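Local coordinates for thioesterase superfamily protein (Shewanella loihica, PDB 2PRX) that probably hydrolyses thioesters, as a hotdog-fold member of the thioesterase superfamily that pairs with a second copy of itself, at residues A[39-45]-A[112-118]; A[101-107]-A[140-145]; A[71-75]-A[93-97]. One frame throughout, in Å; residues are numbered along the deposited sequence.

How the contacts relate
All three contacts belong to one hotdog fold, an antiparallel sheet wrapped round helix 59-78. Contacts 1 and 2 are strand pairings, centres about 13 Å apart, held mainly by backbone hydrogen bonds. Their helix-facing sides are largely buried and apolar (Ala42 and Leu116; Ile102 and Ala142). The outward face of contact 1 adds a side-chain hydrogen bond from His43 to Glu115. The second subunit extends the sheet beside contact 2. Contact 3 sits between helix and sheet and shares strand 95-104 with contact 2. It relies on side-chain packing, with no clear hydrogen bond across its segments. Contacts 1 and 3 meet at Thr40 OG1 and Ser73 OG, 2.6 Å apart, a probable hydrogen bond.

Contact 1 of 3, residues A[39-45]-A[112-118]; sequences QTIAHFM and VELELVG
This is an antiparallel strand pair in the hotdog sheet. Strands 39-44 and 114-118 are extended and run at 164° to each other, with axes 4.5 Å apart at closest. The register places Thr40 opposite Gly118, Ala42 opposite Leu116 and Phe44 opposite Leu114 as hydrogen-bonded pairs. Ile41 with Val117 and His43 with Glu115 are non-hydrogen-bonded pairs.

Six backbone bonds satisfy both the N and the O of each hydrogen-bonded residue. Thr40 N donates to Gly118 O at 3.2 Å, and Gly118 N to Thr40 O at 3.1 Å. Ala42 N to Leu116 O and Leu116 N to Ala42 O are both 2.6 Å. Phe44 N to Leu114 O is 2.9 Å, and Leu114 N to Phe44 O is 2.5 Å. The outer edges of these strands bond elsewhere: Ile41 to Tyr34, Glu115 to Ser135 and Val117 to Ala133.

The face with Thr40, Ala42, Phe44, Leu114 and Leu116 looks to helix 59-78. His69 touches Thr40, Ala42 and Leu116, while Leu65 touches Phe44. Thr40 OG1 is satisfied by Ser73 OG of the helix. Gly118 suits this face, since a CB would clash with Thr40 OG1.

The other face carries Ile41, His43, Glu115 and Val117. Ile41 CD1 packs on Val117 CG2 at 3.9 Å. His43 takes the m rotamer and Glu115 is t at chi1 and chi2. Their ends meet in a very short hydrogen bond, His43 NE2 to Glu115 OE1 at 2.5 Å.

Contact 2 of 3, residues A[101-107]-A[140-145]; sequences NIDYLAP and LCARGH
Cys141, Leu105 and Asn101 have the most surface buried here. They mark the two ends of an antiparallel pairing between strands 101-104 and 142-145, whose axes run at 169° and approach to 4.6 Å.

Asn101 pairs with His145 at one end. Asn101 N donates to His145 O at 2.9 Å, and His145 N to Asn101 O at 2.7 Å. Next come Ile102 with Gly144, non-hydrogen-bonded, and Asp103 with Arg143, hydrogen-bonded by two bonds: Asp103 N to Arg143 O and Arg143 N to Asp103 O, each 3.1 Å. Tyr104 and Ala142 form a non-hydrogen-bonded pair, with Tyr104 CD1 4.2 Å from Ala142 CB.

Past Tyr104 the chain turns, with Leu105 at phi/psi -85/-25. Cys141 O then accepts two bonds, from Leu105 N at 2.8 Å and Ala106 N at 3.2 Å. The mt side chain of Leu105 reaches Leu140, CD1 to CD2 at 3.3 Å. Cys141, at -108/-28, also leaves the extended form. On the other edge, Cys141 and Ala142 together stand opposite the single residue Leu134 of strand 127-135, a classic beta bulge.

Ile102 and Tyr104 lie against Ala63 of helix 59-78. On the far side of strand 95-104, Asn101, Ile102 and Asp103 pair antiparallel with a strand of the second subunit. The sheet thus runs on across the interface, as in the double hotdog dimer of this superfamily.

Contact 3 of 3, residues A[71-75]-A[93-97]; sequences TGSAS and PRFVT
Helix segment 71-75 lies over strand 95-97 at 144° between their directions, with axes 7.9 Å apart at closest. Ser75 N bonds to Thr71 O at 2.9 Å within the helix. Thr71, Ala74 and Ser75 meet the strand segment.

Apolar packing centres on Phe95. Its CD2 lies 3.7 Å from Ala74 CB, and its CB 4.0 Å from Thr71 CG2. Phe95 and Ala74 also touch Ala148 of strand 142-150 and Val128 of strand 127-135. Here the central helix of the hotdog fold is packed on the concave side of its sheet.

A close methyl-to-carbonyl contact joins Thr71 CG2 and Phe95 O at 3.1 Å.

The polar approaches lie at the two ends of segment 93-97, at Pro93 and Thr97. Ser75 OG is modelled 2.3 Å from Pro93 O, too short for a normal hydrogen bond; Ser75 has two deposited conformers. Thr97 OG1 is hydrogen-bonded to Asp67 OD1, one turn earlier in the helix than Thr71. The Thr97 side chain also packs on Tyr104 of the second subunit.

Contact 1 of 3, residues A[39-45]-A[112-118]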
loop_
_atom_site.group_PDB
_atom_site.type_symbol
_atom_site.label_atom_id
_atom_site.label_comp_id
_atom_site.label_asym_id
_atom_site.label_seq_id
_atom_site.Cartn_x
_atom_site.Cartn_y
_atom_site.Cartn_z
ATOM N N GLN A 39 -22.675 4.607 1.149
ATOM C CA GLN A 39 -21.231 4.632 1.292
ATOM C C GLN A 39 -20.891 3.701 2.452
ATOM O O GLN A 39 -21.697 3.250 3.277
ATOM C CB GLN A 39 -20.688 6.025 1.593
ATOM C CG GLN A 39 -20.971 7.073 0.547
ATOM C CD GLN A 39 -20.576 8.475 0.965
ATOM O OE1 GLN A 39 -19.861 8.665 1.947
ATOM N NE2 GLN A 39 -21.032 9.462 0.205
ATOM N N THR A 40 -19.620 3.375 2.541
ATOM C CA THR A 40 -19.130 2.648 3.715
ATOM C C THR A 40 -18.198 3.619 4.413
ATOM O O THR A 40 -17.919 4.670 3.814
ATOM C CB THR A 40 -18.429 1.338 3.363
ATOM O OG1 THR A 40 -17.167 1.625 2.707
ATOM C CG2 THR A 40 -19.239 0.510 2.377
ATOM N N ILE A 41 -17.755 3.298 5.615
ATOM C CA ILE A 41 -16.865 4.167 6.375
ATOM C C ILE A 41 -16.119 3.396 7.457
ATOM O O ILE A 41 -16.553 2.360 7.957
ATOM C CB ILE A 41 -17.642 5.342 7.008
ATOM C CG1 ILE A 41 -16.802 6.350 7.776
ATOM C CG2 ILE A 41 -18.763 4.793 7.886
ATOM C CD1 ILE A 41 -17.390 7.726 7.924
ATOM N N ALA A 42 -14.931 3.917 7.785
ATOM C CA ALA A 42 -14.084 3.432 8.849
ATOM C C ALA A 42 -13.223 4.579 9.375
ATOM O O ALA A 42 -13.063 5.620 8.730
ATOM C CB ALA A 42 -13.252 2.234 8.407
ATOM N N HIS A 43 -12.698 4.306 10.551
ATOM C CA HIS A 43 -11.792 5.172 11.286
ATOM C C HIS A 43 -10.624 4.390 11.854
ATOM O O HIS A 43 -10.763 3.208 12.181
ATOM C CB HIS A 43 -12.586 5.850 12.411
ATOM C CG HIS A 43 -13.590 6.833 11.898
ATOM N ND1 HIS A 43 -14.921 6.497 11.726
ATOM C CD2 HIS A 43 -13.482 8.131 11.525
ATOM C CE1 HIS A 43 -15.580 7.544 11.271
ATOM N NE2 HIS A 43 -14.741 8.545 11.140
ATOM N N PHE A 44 -9.476 5.048 11.972
ATOM C CA PHE A 44 -8.265 4.423 12.471
ATOM C C PHE A 44 -7.342 5.430 13.162
ATOM O O PHE A 44 -7.310 6.591 12.758
ATOM C CB PHE A 44 -7.464 3.743 11.353
ATOM C CG PHE A 44 -6.336 2.901 11.935
ATOM C CD1 PHE A 44 -6.610 1.787 12.710
ATOM C CD2 PHE A 44 -5.016 3.238 11.709
ATOM C CE1 PHE A 44 -5.602 1.029 13.255
ATOM C CE2 PHE A 44 -4.001 2.476 12.251
ATOM C CZ PHE A 44 -4.283 1.371 13.025
HETATM N N MSE A 45 -6.629 4.925 14.149
HETATM C CA MSE A 45 -5.657 5.598 14.979
HETATM C C MSE A 45 -4.287 4.953 14.835
HETATM O O MSE A 45 -3.965 3.919 15.421
HETATM C CB MSE A 45 -6.065 5.566 16.456
HETATM C CG MSE A 45 -5.233 6.480 17.339
HETATM SE SE MSE A 45 -5.158 8.287 16.662
HETATM C CE MSE A 45 -6.596 8.849 17.818
ATOM N N VAL A 112 -3.804 11.882 14.929
ATOM C CA VAL A 112 -5.215 12.207 14.699
ATOM C C VAL A 112 -5.929 11.018 14.072
ATOM O O VAL A 112 -5.390 10.291 13.245
ATOM C CB VAL A 112 -5.358 13.464 13.820
ATOM C CG1 VAL A 112 -6.791 13.641 13.363
ATOM C CG2 VAL A 112 -4.851 14.681 14.601
ATOM N N GLU A 113 -7.169 10.815 14.474
ATOM C CA GLU A 113 -8.049 9.764 13.965
ATOM C C GLU A 113 -8.238 9.854 12.471
ATOM O O GLU A 113 -8.595 10.910 11.924
ATOM C CB GLU A 113 -9.383 9.921 14.717
ATOM C CG GLU A 113 -10.436 8.881 14.429
ATOM C CD GLU A 113 -11.830 9.306 14.905
ATOM O OE1 GLU A 113 -12.516 10.035 14.161
ATOM O OE2 GLU A 113 -12.234 8.916 16.016
ATOM N N LEU A 114 -8.002 8.784 11.712
ATOM C CA LEU A 114 -8.132 8.858 10.268
ATOM C C LEU A 114 -9.507 8.357 9.823
ATOM O O LEU A 114 -9.945 7.325 10.306
ATOM C CB LEU A 114 -7.052 8.025 9.575
ATOM C CG LEU A 114 -5.614 8.221 10.085
ATOM C CD1 LEU A 114 -4.688 7.119 9.610
ATOM C CD2 LEU A 114 -5.075 9.585 9.658
ATOM N N GLU A 115 -10.153 9.080 8.913
ATOM C CA GLU A 115 -11.452 8.597 8.427
ATOM C C GLU A 115 -11.337 8.064 7.006
ATOM O O GLU A 115 -10.757 8.654 6.097
ATOM C CB GLU A 115 -12.515 9.690 8.565
ATOM C CG GLU A 115 -13.910 9.324 8.105
ATOM C CD GLU A 115 -14.991 10.335 8.430
ATOM O OE1 GLU A 115 -15.464 10.370 9.593
ATOM O OE2 GLU A 115 -15.418 11.116 7.538
ATOM N N LEU A 116 -11.898 6.890 6.779
ATOM C CA LEU A 116 -11.970 6.233 5.500
ATOM C C LEU A 116 -13.415 6.028 5.040
ATOM O O LEU A 116 -14.152 5.343 5.748
ATOM C CB LEU A 116 -11.313 4.847 5.566
ATOM C CG LEU A 116 -9.780 4.859 5.549
ATOM C CD1 LEU A 116 -9.274 4.965 6.976
ATOM C CD2 LEU A 116 -9.236 3.632 4.841
ATOM N N VAL A 117 -13.745 6.613 3.908
ATOM C CA VAL A 117 -15.059 6.528 3.287
ATOM C C VAL A 117 -14.960 5.915 1.895
ATOM O O VAL A 117 -14.153 6.336 1.071
ATOM C CB VAL A 117 -15.753 7.900 3.169
ATOM C CG1 VAL A 117 -17.165 7.739 2.620
ATOM C CG2 VAL A 117 -15.799 8.632 4.501
ATOM N N GLY A 118 -15.809 4.936 1.593
ATOM C CA GLY A 118 -15.821 4.275 0.325
ATOM C C GLY A 118 -17.039 4.608 -0.530
ATOM O O GLY A 118 -18.170 4.669 -0.018
#

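Contact 2 of 3, residues A[101-107]-A[140-145]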
loop_
_atom_site.group_PDB
_atom_site.type_symbol
_atom_site.label_atom_id
_atom_site.label_comp_id
_atom_site.label_asym_id
_atom_site.label_seq_id
_atom_site.Cartn_x
_atom_site.Cartn_y
_atom_site.Cartn_z
ATOM N N ASN A 101 -4.854 1.556 -7.027
ATOM C CA ASN A 101 -4.222 2.779 -7.461
ATOM C C ASN A 101 -4.496 3.876 -6.453
ATOM O O ASN A 101 -5.603 4.167 -6.000
ATOM C CB ASN A 101 -4.674 3.141 -8.874
ATOM C CG ASN A 101 -4.489 1.909 -9.752
ATOM O OD1 ASN A 101 -3.481 1.219 -9.596
ATOM N ND2 ASN A 101 -5.443 1.656 -10.631
ATOM N N ILE A 102 -3.405 4.497 -6.018
ATOM C CA ILE A 102 -3.494 5.469 -4.950
ATOM C C ILE A 102 -2.632 6.704 -5.243
ATOM O O ILE A 102 -1.442 6.543 -5.500
ATOM C CB ILE A 102 -3.076 4.873 -3.597
ATOM C CG1 ILE A 102 -3.787 3.566 -3.245
ATOM C CG2 ILE A 102 -3.252 5.886 -2.477
ATOM C CD1 ILE A 102 -3.271 2.864 -2.012
ATOM N N ASP A 103 -3.214 7.873 -5.210
ATOM C CA ASP A 103 -2.764 9.229 -5.282
ATOM C C ASP A 103 -2.697 9.819 -3.874
ATOM O O ASP A 103 -3.697 9.899 -3.156
ATOM C CB ASP A 103 -3.703 10.082 -6.144
ATOM C CG ASP A 103 -3.988 9.365 -7.458
ATOM O OD1 ASP A 103 -3.047 9.333 -8.282
ATOM O OD2 ASP A 103 -5.111 8.835 -7.625
ATOM N N TYR A 104 -1.501 10.239 -3.515
ATOM C CA TYR A 104 -1.193 10.851 -2.237
ATOM C C TYR A 104 -1.315 12.359 -2.336
ATOM O O TYR A 104 -0.461 13.084 -2.817
ATOM C CB TYR A 104 0.200 10.377 -1.822
ATOM C CG TYR A 104 0.190 8.912 -1.447
ATOM C CD1 TYR A 104 -0.115 8.515 -0.147
ATOM C CD2 TYR A 104 0.451 7.934 -2.378
ATOM C CE1 TYR A 104 -0.132 7.173 0.190
ATOM C CE2 TYR A 104 0.443 6.595 -2.057
ATOM C CZ TYR A 104 0.145 6.213 -0.760
ATOM O OH TYR A 104 0.139 4.875 -0.439
ATOM N N LEU A 105 -2.440 12.892 -1.873
ATOM C CA LEU A 105 -2.813 14.272 -2.127
ATOM C C LEU A 105 -2.187 15.236 -1.135
ATOM O O LEU A 105 -2.015 16.420 -1.439
ATOM C CB LEU A 105 -4.359 14.371 -2.128
ATOM C CG LEU A 105 -5.042 13.477 -3.158
ATOM C CD1 LEU A 105 -6.565 13.575 -3.097
ATOM C CD2 LEU A 105 -4.568 13.817 -4.565
ATOM N N ALA A 106 -1.845 14.740 0.055
ATOM C CA ALA A 106 -1.187 15.561 1.065
ATOM C C ALA A 106 -0.536 14.704 2.139
ATOM O O ALA A 106 -0.839 13.519 2.298
ATOM C CB ALA A 106 -2.191 16.521 1.701
ATOM N N PRO A 107 0.377 15.296 2.908
ATOM C CA PRO A 107 0.930 14.579 4.060
ATOM C C PRO A 107 -0.162 14.355 5.119
ATOM O O PRO A 107 -1.026 15.219 5.312
ATOM C CB PRO A 107 2.006 15.503 4.601
ATOM C CG PRO A 107 2.046 16.712 3.736
ATOM C CD PRO A 107 0.947 16.639 2.736
ATOM N N LEU A 140 -8.649 15.773 2.953
ATOM C CA LEU A 140 -8.338 14.617 2.125
ATOM C C LEU A 140 -6.829 14.420 2.023
ATOM O O LEU A 140 -6.106 15.347 1.648
ATOM C CB LEU A 140 -8.906 14.809 0.727
ATOM C CG LEU A 140 -8.858 13.674 -0.276
ATOM C CD1 LEU A 140 -9.607 12.455 0.244
ATOM C CD2 LEU A 140 -9.437 14.149 -1.607
ATOM N N CYS A 141 -6.351 13.235 2.404
ATOM C CA CYS A 141 -4.910 12.992 2.281
ATOM C C CYS A 141 -4.604 12.034 1.155
ATOM O O CYS A 141 -3.541 12.059 0.523
ATOM C CB CYS A 141 -4.394 12.468 3.629
ATOM S SG CYS A 141 -4.506 13.616 5.011
ATOM N N ALA A 142 -5.519 11.124 0.813
ATOM C CA ALA A 142 -5.225 10.215 -0.288
ATOM C C ALA A 142 -6.503 9.624 -0.870
ATOM O O ALA A 142 -7.425 9.230 -0.144
ATOM C CB ALA A 142 -4.275 9.132 0.204
ATOM N N ARG A 143 -6.575 9.581 -2.177
ATOM C CA ARG A 143 -7.611 8.994 -3.001
ATOM C C ARG A 143 -7.130 7.635 -3.512
ATOM O O ARG A 143 -6.105 7.622 -4.189
ATOM C CB ARG A 143 -7.902 9.947 -4.141
ATOM C CG ARG A 143 -9.248 10.017 -4.795
ATOM C CD ARG A 143 -10.415 10.194 -3.862
ATOM N NE ARG A 143 -11.419 11.019 -4.556
ATOM C CZ ARG A 143 -12.352 11.719 -3.933
ATOM N NH1 ARG A 143 -12.459 11.722 -2.608
ATOM N NH2 ARG A 143 -13.220 12.437 -4.640
ATOM N N GLY A 144 -7.819 6.542 -3.245
ATOM C CA GLY A 144 -7.538 5.227 -3.785
ATOM C C GLY A 144 -8.646 4.741 -4.716
ATOM O O GLY A 144 -9.824 5.030 -4.486
ATOM N N HIS A 145 -8.288 4.033 -5.764
ATOM C CA HIS A 145 -9.133 3.357 -6.727
ATOM C C HIS A 145 -8.844 1.860 -6.697
ATOM O O HIS A 145 -7.765 1.331 -6.894
ATOM C CB HIS A 145 -9.006 3.874 -8.169
ATOM C CG HIS A 145 -9.799 3.029 -9.136
ATOM N ND1 HIS A 145 -11.145 3.231 -9.343
ATOM C CD2 HIS A 145 -9.471 1.985 -9.934
ATOM C CE1 HIS A 145 -11.601 2.369 -10.224
ATOM N NE2 HIS A 145 -10.603 1.589 -10.603
#

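Contact 3 of 3, residues A[71-75]-A[93-97]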
loop_
_atom_site.group_PDB
_atom_site.type_symbol
_atom_site.label_atom_id
_atom_site.label_comp_id
_atom_site.label_asym_id
_atom_site.label_seq_id
_atom_site.Cartn_x
_atom_site.Cartn_y
_atom_site.Cartn_z
ATOM N N THR A 71 -11.793 -3.631 0.344
ATOM C CA THR A 71 -12.176 -5.028 0.227
ATOM C C THR A 71 -13.385 -5.255 1.131
ATOM O O THR A 71 -14.327 -5.916 0.720
ATOM C CB THR A 71 -11.038 -5.985 0.601
ATOM O OG1 THR A 71 -10.027 -5.955 -0.415
ATOM C CG2 THR A 71 -11.552 -7.415 0.664
ATOM N N GLY A 72 -13.293 -4.684 2.335
ATOM C CA GLY A 72 -14.434 -4.766 3.250
ATOM C C GLY A 72 -15.660 -4.217 2.523
ATOM O O GLY A 72 -16.700 -4.873 2.405
ATOM N N SER A 73 -15.513 -2.998 2.014
ATOM C CA SER A 73 -16.560 -2.363 1.234
ATOM C C SER A 73 -17.054 -3.263 0.104
ATOM O O SER A 73 -18.260 -3.333 -0.133
ATOM C CB SER A 73 -16.084 -1.050 0.605
ATOM O OG SER A 73 -15.572 -0.157 1.567
ATOM N N ALA A 74 -16.124 -3.924 -0.586
ATOM C CA ALA A 74 -16.485 -4.799 -1.694
ATOM C C ALA A 74 -17.390 -5.933 -1.249
ATOM O O ALA A 74 -18.466 -6.157 -1.814
ATOM C CB ALA A 74 -15.192 -5.337 -2.333
ATOM N N SER A 75 -16.984 -6.676 -0.228
ATOM C CA SER A 75 -17.750 -7.836 0.216
ATOM C C SER A 75 -19.157 -7.420 0.643
ATOM O O SER A 75 -20.125 -8.094 0.315
ATOM C CB SER A 75 -17.050 -8.553 1.366
ATOM O OG SER A 75 -16.130 -9.515 0.872
ATOM N N PRO A 93 -19.194 -13.212 1.484
ATOM C CA PRO A 93 -18.277 -13.496 0.369
ATOM C C PRO A 93 -16.924 -12.836 0.599
ATOM O O PRO A 93 -16.956 -11.659 0.968
ATOM C CB PRO A 93 -18.950 -12.842 -0.828
ATOM C CG PRO A 93 -20.024 -11.954 -0.297
ATOM C CD PRO A 93 -19.921 -11.958 1.198
ATOM N N ARG A 94 -15.855 -13.578 0.365
ATOM C CA ARG A 94 -14.481 -13.128 0.412
ATOM C C ARG A 94 -14.087 -12.474 -0.918
ATOM O O ARG A 94 -14.327 -13.015 -1.988
ATOM C CB ARG A 94 -13.506 -14.263 0.711
ATOM C CG ARG A 94 -13.966 -15.375 1.617
ATOM C CD ARG A 94 -13.287 -16.694 1.323
ATOM N NE ARG A 94 -12.561 -17.207 2.486
ATOM C CZ ARG A 94 -11.800 -18.290 2.535
ATOM N NH1 ARG A 94 -11.615 -19.048 1.463
ATOM N NH2 ARG A 94 -11.206 -18.620 3.677
ATOM N N PHE A 95 -13.524 -11.288 -0.812
ATOM C CA PHE A 95 -13.007 -10.530 -1.944
ATOM C C PHE A 95 -11.505 -10.277 -1.741
ATOM O O PHE A 95 -11.063 -10.204 -0.598
ATOM C CB PHE A 95 -13.769 -9.219 -2.081
ATOM C CG PHE A 95 -14.919 -9.261 -3.075
ATOM C CD1 PHE A 95 -16.044 -10.036 -2.851
ATOM C CD2 PHE A 95 -14.859 -8.507 -4.237
ATOM C CE1 PHE A 95 -17.064 -10.073 -3.779
ATOM C CE2 PHE A 95 -15.867 -8.546 -5.180
ATOM C CZ PHE A 95 -16.980 -9.334 -4.947
ATOM N N VAL A 96 -10.790 -10.139 -2.832
ATOM C CA VAL A 96 -9.386 -9.772 -2.906
ATOM C C VAL A 96 -9.119 -8.587 -3.823
ATOM O O VAL A 96 -9.844 -8.309 -4.778
ATOM C CB VAL A 96 -8.544 -10.944 -3.459
ATOM C CG1 VAL A 96 -8.466 -12.064 -2.440
ATOM C CG2 VAL A 96 -9.158 -11.407 -4.773
ATOM N N THR A 97 -8.012 -7.881 -3.540
ATOM C CA THR A 97 -7.681 -6.729 -4.372
ATOM C C THR A 97 -7.039 -7.214 -5.663
ATOM O O THR A 97 -6.135 -8.042 -5.595
ATOM C CB THR A 97 -6.717 -5.763 -3.659
ATOM O OG1 THR A 97 -7.337 -5.178 -2.508
ATOM C CG2 THR A 97 -6.336 -4.626 -4.598
#